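Local coordinates for protein dipicolinate synthase subunit B (Bacillus halodurans, PDB 3LQK) that probably serves as the B subunit of dipicolinate synthase, a flavoprotein-family enzyme subunit likely to take part in making dipicolinic acid for spores, at residues A[3-14]-A[31-42]. Numbering follows the deposited sequence.
Sequences MNFAGKHVGFGL and LVELGAKVTPFV
Val-10 and Phe-12 on strand 9-13 alternate with Lys-37, Thr-39 and Phe-41 on strand 37-41 in a parallel ladder, the short axes 4.4 Å apart at 27°. Six backbone bonds build it, from Lys-37 N donating to Lys-8 O at the start to Leu-14 N donating to Phe-41 O at the end. In the conformer of His-9 described, one of two, the imidazole has CG anti to the backbone N (chi1 -167°) and reaches forward along the ladder; its NE2 and Thr-39 OG1, which lies in the ring plane, share a 2.7 Å hydrogen bond, nearly straight at 171°. Lys-37 CD lies over one face of this conformer's ring, a CH-pi contact 4.1 Å from the centroid. A CB on Gly-11 would point to this same face and come tight against Phe-41 CE2; the Phe-41 ring also meets Phe-81 edge-to-face. Against the face carrying Val-10 and Phe-12, Leu-31 of helix 25-33 divides its methyls: Leu-31 CD1 touches Val-10 CG1 and sits at the Phe-12 ring edge, 3.9 Å from Phe-12 CD1, while Leu-31 CD2 meets Phe-5 CE2 at 3.7 Å. Phe-5 lies alongside Leu-34, with CE2 3.6 Å from Leu-34 CD1, and its N donates to Leu-34 O at 3.0 Å. Cutting Phe-5 back to an alanine would take away the ring and is likely to open a gap beside Leu-31 CD2 and Leu-34 CD1. Gly-35, at positive phi, ends helix 25-33 in a Schellman motif, with Gly-35 N bonded to Val-32 O and Ala-36 N to Leu-31 O. Strand 89-95 pairs on the other edge of strand 9-13; strand, helix and parallel strand form a beta-alpha-beta unit, consistent with the flavoprotein family's Rossmann-like fold.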
loop_
_atom_site.group_PDB
_atom_site.type_symbol
_atom_site.label_atom_id
_atom_site.label_comp_id
_atom_site.label_asym_id
_atom_site.label_seq_id
_atom_site.Cartn_x
_atom_site.Cartn_y
_atom_site.Cartn_z
HETATM N N MSE A 3 11.259 -27.791 -25.699
HETATM C CA MSE A 3 10.494 -26.493 -25.669
HETATM C C MSE A 3 9.750 -26.263 -27.002
HETATM O O MSE A 3 10.371 -26.027 -28.042
HETATM C CB MSE A 3 11.470 -25.343 -25.393
HETATM C CG MSE A 3 10.873 -23.985 -25.332
HETATM SE SE MSE A 3 12.032 -22.651 -24.403
HETATM C CE MSE A 3 13.670 -22.971 -25.467
ATOM N N ASN A 4 8.428 -26.324 -26.965
ATOM C CA ASN A 4 7.630 -26.311 -28.167
ATOM C C ASN A 4 6.249 -25.627 -27.921
ATOM O O ASN A 4 5.464 -26.070 -27.096
ATOM C CB ASN A 4 7.478 -27.762 -28.649
ATOM C CG ASN A 4 6.580 -27.889 -29.848
ATOM O OD1 ASN A 4 6.473 -26.973 -30.650
ATOM N ND2 ASN A 4 5.917 -29.044 -29.985
ATOM N N PHE A 5 5.982 -24.535 -28.633
ATOM C CA PHE A 5 4.793 -23.766 -28.433
ATOM C C PHE A 5 3.761 -24.011 -29.520
ATOM O O PHE A 5 2.863 -23.201 -29.715
ATOM C CB PHE A 5 5.157 -22.284 -28.424
ATOM C CG PHE A 5 6.077 -21.888 -27.310
ATOM C CD1 PHE A 5 5.753 -22.161 -25.987
ATOM C CD2 PHE A 5 7.260 -21.260 -27.564
ATOM C CE1 PHE A 5 6.623 -21.806 -24.941
ATOM C CE2 PHE A 5 8.115 -20.880 -26.512
ATOM C CZ PHE A 5 7.796 -21.150 -25.222
ATOM N N ALA A 6 3.918 -25.100 -30.265
ATOM C CA ALA A 6 2.939 -25.506 -31.273
ATOM C C ALA A 6 1.505 -25.421 -30.766
ATOM O O ALA A 6 1.178 -25.974 -29.740
ATOM C CB ALA A 6 3.245 -26.995 -31.782
ATOM N N GLY A 7 0.642 -24.721 -31.477
ATOM C CA GLY A 7 -0.765 -24.649 -31.038
ATOM C C GLY A 7 -1.043 -23.562 -30.013
ATOM O O GLY A 7 -2.189 -23.408 -29.564
ATOM N N LYS A 8 -0.023 -22.824 -29.595
ATOM C CA LYS A 8 -0.213 -21.871 -28.504
ATOM C C LYS A 8 -0.377 -20.476 -29.072
ATOM O O LYS A 8 0.339 -20.083 -30.007
ATOM C CB LYS A 8 0.959 -21.867 -27.540
ATOM C CG LYS A 8 1.361 -23.259 -26.969
ATOM C CD LYS A 8 0.494 -23.642 -25.774
ATOM C CE LYS A 8 0.769 -25.075 -25.341
ATOM N NZ LYS A 8 -0.379 -25.462 -24.471
ATOM N N HIS A 9 -1.323 -19.766 -28.467
ATOM C CA HIS A 9 -1.643 -18.408 -28.861
ATOM C C HIS A 9 -1.054 -17.478 -27.808
ATOM O O HIS A 9 -1.488 -17.434 -26.694
ATOM C CB HIS A 9 -3.165 -18.236 -29.066
ATOM C CG HIS A 9 -3.535 -16.963 -29.766
ATOM N ND1 HIS A 9 -4.842 -16.570 -29.951
ATOM C CD2 HIS A 9 -2.759 -15.969 -30.273
ATOM C CE1 HIS A 9 -4.855 -15.398 -30.562
ATOM N NE2 HIS A 9 -3.602 -15.007 -30.754
ATOM N N VAL A 10 0.009 -16.782 -28.187
ATOM C CA VAL A 10 0.745 -15.906 -27.289
ATOM C C VAL A 10 0.568 -14.476 -27.774
ATOM O O VAL A 10 0.701 -14.181 -28.966
ATOM C CB VAL A 10 2.220 -16.232 -27.342
ATOM C CG1 VAL A 10 3.046 -15.260 -26.468
ATOM C CG2 VAL A 10 2.458 -17.714 -26.985
ATOM N N GLY A 11 0.174 -13.589 -26.883
ATOM C CA GLY A 11 0.075 -12.204 -27.174
ATOM C C GLY A 11 1.411 -11.582 -26.827
ATOM O O GLY A 11 2.058 -11.991 -25.856
ATOM N N PHE A 12 1.826 -10.582 -27.590
ATOM C CA PHE A 12 3.149 -9.919 -27.401
ATOM C C PHE A 12 2.933 -8.416 -27.488
ATOM O O PHE A 12 2.833 -7.824 -28.559
ATOM C CB PHE A 12 4.134 -10.412 -28.461
ATOM C CG PHE A 12 5.576 -10.288 -28.080
ATOM C CD1 PHE A 12 6.391 -11.395 -28.115
ATOM C CD2 PHE A 12 6.135 -9.047 -27.745
ATOM C CE1 PHE A 12 7.740 -11.296 -27.787
ATOM C CE2 PHE A 12 7.476 -8.933 -27.378
ATOM C CZ PHE A 12 8.280 -10.053 -27.414
ATOM N N GLY A 13 2.799 -7.814 -26.333
ATOM C CA GLY A 13 2.670 -6.375 -26.214
ATOM C C GLY A 13 3.954 -5.635 -25.964
ATOM O O GLY A 13 4.817 -6.046 -25.182
ATOM N N LEU A 14 4.059 -4.512 -26.649
ATOM C CA LEU A 14 5.220 -3.636 -26.643
ATOM C C LEU A 14 4.821 -2.333 -26.029
ATOM O O LEU A 14 3.794 -1.700 -26.413
ATOM C CB LEU A 14 5.666 -3.431 -28.074
ATOM C CG LEU A 14 5.851 -4.749 -28.860
ATOM C CD1 LEU A 14 5.786 -4.542 -30.390
ATOM C CD2 LEU A 14 7.193 -5.329 -28.497
ATOM N N LEU A 31 9.568 -17.077 -30.900
ATOM C CA LEU A 31 8.320 -17.733 -30.519
ATOM C C LEU A 31 7.618 -18.277 -31.757
ATOM O O LEU A 31 7.120 -19.369 -31.711
ATOM C CB LEU A 31 7.386 -16.786 -29.760
ATOM C CG LEU A 31 7.834 -16.180 -28.443
ATOM C CD1 LEU A 31 6.671 -15.308 -27.850
ATOM C CD2 LEU A 31 8.254 -17.352 -27.543
ATOM N N VAL A 32 7.561 -17.500 -32.845
ATOM C CA VAL A 32 6.888 -17.958 -34.082
ATOM C C VAL A 32 7.643 -19.183 -34.622
ATOM O O VAL A 32 7.052 -20.161 -35.055
ATOM C CB VAL A 32 6.812 -16.806 -35.183
ATOM C CG1 VAL A 32 6.361 -17.336 -36.552
ATOM C CG2 VAL A 32 5.907 -15.694 -34.747
ATOM N N GLU A 33 8.954 -19.146 -34.548
ATOM C CA GLU A 33 9.783 -20.272 -35.011
ATOM C C GLU A 33 9.615 -21.513 -34.174
ATOM O O GLU A 33 9.736 -22.603 -34.697
ATOM C CB GLU A 33 11.259 -19.900 -34.951
ATOM C CG GLU A 33 11.664 -18.864 -35.967
ATOM C CD GLU A 33 13.101 -18.322 -35.742
ATOM O OE1 GLU A 33 13.836 -18.703 -34.756
ATOM O OE2 GLU A 33 13.467 -17.481 -36.577
ATOM N N LEU A 34 9.346 -21.346 -32.880
ATOM C CA LEU A 34 8.985 -22.446 -31.993
ATOM C C LEU A 34 7.480 -22.884 -32.085
ATOM O O LEU A 34 7.008 -23.722 -31.303
ATOM C CB LEU A 34 9.281 -22.000 -30.568
ATOM C CG LEU A 34 10.754 -21.818 -30.189
ATOM C CD1 LEU A 34 10.883 -20.994 -28.881
ATOM C CD2 LEU A 34 11.376 -23.155 -30.013
ATOM N N GLY A 35 6.723 -22.256 -32.981
ATOM C CA GLY A 35 5.393 -22.701 -33.342
ATOM C C GLY A 35 4.231 -21.877 -32.785
ATOM O O GLY A 35 3.072 -22.233 -32.989
ATOM N N ALA A 36 4.525 -20.843 -32.012
ATOM C CA ALA A 36 3.455 -20.098 -31.378
ATOM C C ALA A 36 2.766 -19.282 -32.461
ATOM O O ALA A 36 3.403 -18.844 -33.425
ATOM C CB ALA A 36 4.008 -19.165 -30.288
ATOM N N LYS A 37 1.474 -19.086 -32.288
ATOM C CA LYS A 37 0.741 -18.049 -32.973
ATOM C C LYS A 37 0.818 -16.756 -32.131
ATOM O O LYS A 37 0.318 -16.712 -31.013
ATOM C CB LYS A 37 -0.714 -18.473 -33.112
ATOM C CG LYS A 37 -1.532 -17.445 -33.903
ATOM C CD LYS A 37 -3.100 -17.694 -33.894
ATOM C CE LYS A 37 -3.605 -18.642 -34.983
ATOM N NZ LYS A 37 -5.122 -18.635 -34.941
ATOM N N VAL A 38 1.492 -15.742 -32.672
ATOM C CA VAL A 38 1.806 -14.547 -31.928
ATOM C C VAL A 38 0.981 -13.382 -32.423
ATOM O O VAL A 38 1.082 -12.971 -33.604
ATOM C CB VAL A 38 3.276 -14.200 -31.990
ATOM C CG1 VAL A 38 3.579 -13.034 -31.057
ATOM C CG2 VAL A 38 4.150 -15.495 -31.624
ATOM N N THR A 39 0.198 -12.830 -31.493
ATOM C CA THR A 39 -0.538 -11.612 -31.738
ATOM C C THR A 39 0.134 -10.406 -31.114
ATOM O O THR A 39 0.246 -10.346 -29.879
ATOM C CB THR A 39 -1.935 -11.731 -31.188
ATOM O OG1 THR A 39 -2.588 -12.796 -31.878
ATOM C CG2 THR A 39 -2.746 -10.390 -31.384
ATOM N N PRO A 40 0.559 -9.429 -31.932
ATOM C CA PRO A 40 1.153 -8.214 -31.369
ATOM C C PRO A 40 0.098 -7.238 -30.831
ATOM O O PRO A 40 -0.988 -7.057 -31.446
ATOM C CB PRO A 40 1.925 -7.598 -32.549
ATOM C CG PRO A 40 1.768 -8.598 -33.688
ATOM C CD PRO A 40 0.538 -9.366 -33.401
ATOM N N PHE A 41 0.407 -6.662 -29.683
ATOM C CA PHE A 41 -0.385 -5.599 -29.062
ATOM C C PHE A 41 0.479 -4.344 -28.890
ATOM O O PHE A 41 1.638 -4.445 -28.486
ATOM C CB PHE A 41 -0.843 -6.010 -27.672
ATOM C CG PHE A 41 -1.923 -7.051 -27.637
ATOM C CD1 PHE A 41 -3.160 -6.750 -27.140
ATOM C CD2 PHE A 41 -1.649 -8.358 -27.979
ATOM C CE1 PHE A 41 -4.152 -7.718 -27.051
ATOM C CE2 PHE A 41 -2.646 -9.324 -27.951
ATOM C CZ PHE A 41 -3.901 -8.997 -27.485
ATOM N N VAL A 42 -0.057 -3.169 -29.186
ATOM C CA VAL A 42 0.702 -1.919 -29.092
ATOM C C VAL A 42 -0.137 -0.846 -28.413
ATOM O O VAL A 42 -1.313 -1.044 -28.172
ATOM C CB VAL A 42 1.207 -1.419 -30.457
ATOM C CG1 VAL A 42 2.310 -2.357 -31.048
ATOM C CG2 VAL A 42 0.051 -1.164 -31.424
#